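Local coordinates for protein DNA polymerase II large subunit (Pyrococcus horikoshii, PDB 7OEC) that probably splices itself out of the DNA polymerase II large subunit as an intein, joining the flanking extein segments, at residues D95-L99 with I165-Q169. The protein carries 2 engineered substitutions. Residues are numbered along the deposited sequence; the frame is centred on the assembly and turned at random.
Sequences DHPVL and IVTHQ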
loop_
_atom_site.group_PDB
_atom_site.type_symbol
_atom_site.label_atom_id
_atom_site.label_comp_id
_atom_site.label_asym_id
_atom_site.label_seq_id
_atom_site.Cartn_x
_atom_site.Cartn_y
_atom_site.Cartn_z
ATOM N N ASP A 95 -1.885 -7.745 10.623
ATOM C CA ASP A 95 -3.043 -6.954 11.060
ATOM C C ASP A 95 -3.274 -5.720 10.203
ATOM O O ASP A 95 -4.090 -4.866 10.565
ATOM C CB ASP A 95 -2.888 -6.503 12.516
ATOM C CG ASP A 95 -2.949 -7.668 13.490
ATOM O OD1 ASP A 95 -3.630 -8.662 13.180
ATOM O OD2 ASP A 95 -2.288 -7.629 14.539
ATOM N N HIS A 96 -2.566 -5.605 9.098
ATOM C CA HIS A 96 -2.654 -4.423 8.273
ATOM C C HIS A 96 -4.059 -4.328 7.691
ATOM O O HIS A 96 -4.577 -5.322 7.183
ATOM C CB HIS A 96 -1.696 -4.582 7.088
ATOM C CG HIS A 96 -1.363 -3.299 6.385
ATOM N ND1 HIS A 96 -2.235 -2.641 5.537
ATOM C CD2 HIS A 96 -0.234 -2.553 6.410
ATOM C CE1 HIS A 96 -1.650 -1.549 5.068
ATOM N NE2 HIS A 96 -0.438 -1.473 5.586
ATOM N N PRO A 97 -4.659 -3.152 7.667
ATOM C CA PRO A 97 -5.935 -3.018 6.954
ATOM C C PRO A 97 -5.785 -3.283 5.462
ATOM O O PRO A 97 -4.843 -2.819 4.815
ATOM C CB PRO A 97 -6.341 -1.568 7.196
ATOM C CG PRO A 97 -5.149 -0.928 7.738
ATOM C CD PRO A 97 -4.247 -1.907 8.329
ATOM N N VAL A 98 -6.763 -3.992 4.912
ATOM C CA VAL A 98 -6.841 -4.324 3.498
ATOM C C VAL A 98 -8.251 -3.969 3.060
ATOM O O VAL A 98 -9.220 -4.254 3.774
ATOM C CB VAL A 98 -6.565 -5.833 3.294
ATOM C CG1 VAL A 98 -6.793 -6.270 1.817
ATOM C CG2 VAL A 98 -5.107 -6.157 3.664
ATOM N N LEU A 99 -8.370 -3.377 1.877
ATOM C CA LEU A 99 -9.668 -3.024 1.319
ATOM C C LEU A 99 -10.134 -4.090 0.345
ATOM O O LEU A 99 -9.424 -4.426 -0.603
ATOM C CB LEU A 99 -9.585 -1.705 0.573
ATOM C CG LEU A 99 -9.162 -0.555 1.461
ATOM C CD1 LEU A 99 -9.152 0.696 0.662
ATOM C CD2 LEU A 99 -10.071 -0.379 2.665
ATOM N N ILE A 165 -2.848 -2.062 -7.440
ATOM C CA ILE A 165 -3.778 -2.584 -6.443
ATOM C C ILE A 165 -4.172 -1.491 -5.466
ATOM O O ILE A 165 -3.312 -0.883 -4.833
ATOM C CB ILE A 165 -3.140 -3.770 -5.704
ATOM C CG1 ILE A 165 -2.964 -4.950 -6.653
ATOM C CG2 ILE A 165 -3.981 -4.144 -4.510
ATOM C CD1 ILE A 165 -1.870 -5.906 -6.211
ATOM N N VAL A 166 -5.469 -1.269 -5.286
ATOM C CA VAL A 166 -5.931 -0.281 -4.314
ATOM C C VAL A 166 -5.924 -0.916 -2.931
ATOM O O VAL A 166 -6.531 -1.976 -2.725
ATOM C CB VAL A 166 -7.345 0.207 -4.657
ATOM C CG1 VAL A 166 -7.882 1.185 -3.567
ATOM C CG2 VAL A 166 -7.350 0.887 -5.992
ATOM N N THR A 167 -5.276 -0.266 -1.970
ATOM C CA THR A 167 -5.312 -0.786 -0.610
ATOM C C THR A 167 -5.206 0.366 0.381
ATOM O O THR A 167 -5.120 1.536 0.012
ATOM C CB THR A 167 -4.292 -1.913 -0.385
ATOM O OG1 THR A 167 -4.618 -2.632 0.829
ATOM C CG2 THR A 167 -2.964 -1.355 -0.246
ATOM N N HIS A 168 -5.276 0.020 1.650
ATOM C CA HIS A 168 -5.149 0.991 2.713
ATOM C C HIS A 168 -3.675 1.237 2.969
ATOM O O HIS A 168 -2.866 0.306 2.873
ATOM C CB HIS A 168 -5.813 0.452 3.978
ATOM C CG HIS A 168 -6.110 1.519 4.994
ATOM N ND1 HIS A 168 -5.148 2.028 5.839
ATOM C CD2 HIS A 168 -7.254 2.191 5.291
ATOM C CE1 HIS A 168 -5.685 2.953 6.617
ATOM N NE2 HIS A 168 -6.968 3.054 6.324
ATOM N N GLN A 169 -3.325 2.483 3.301
ATOM C CA GLN A 169 -1.942 2.746 3.699
ATOM C C GLN A 169 -1.652 1.886 4.960
ATOM O O GLN A 169 -2.536 1.426 5.761
ATOM C CB GLN A 169 -1.680 4.215 3.972
ATOM C CG GLN A 169 -2.188 4.610 5.352
ATOM C CD GLN A 169 -1.993 6.049 5.649
ATOM O OE1 GLN A 169 -1.954 6.883 4.760
ATOM N NE2 GLN A 169 -1.896 6.361 6.907
ATOM O OXT GLN A 169 -0.466 1.649 5.172
HETATM O O HOH W 1 -9.114 -3.113 -3.205
HETATM O O HOH W 2 -6.705 -3.888 -0.641
#
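Val166 opens the contact by way of solvent: its carbonyl O lies 4.3 Å from Leu99 O, and two acceptors cannot pair directly, so waters 1 and 2 each donate to both oxygens, at 2.9 and 2.8 Å respectively. Its CG1 also meets Leu99 CD1 at 4.4 Å. Thr167 secures water 2 by donating OG1 to it at 2.8 Å; across the gap its OG1 stays 4.0 Å from Leu99 N. This wet seam fits two strands crossing at 141° with 5.0 Å between axes, each hydrogen-bonded to another partner: Val98 with Lys109, Thr167 with Val159. Such an arrangement brings the block B histidine of the Hint (intein) fold, His96, which closes the TxxH sequence, beside His168 and Gln169, which sit where block G ends, consistent with the C-terminal splice junction of inteins. His168 points its CA-to-CB bond toward 95-99. Its ring takes a CH-pi contact from Pro97 CB, 4.2 Å from the centroid and 27° off the normal, while Leu99 CG lies 3.9 Å from the backbone N of His168. Its ND1 donates to Gln169 O (2.7 Å, 172°), and its own O approaches His96 CE1 at 3.1 Å. Gln169 ends the chain as a C-terminal carboxylate, whose OXT receives a weak hydrogen bond from His96 NE2 (3.1 Å, 122°); His96 ND1 meanwhile donates to Pro97 O at 2.7 Å. The Gln169 side chain turns to Ala153 N and Asn152 OD1.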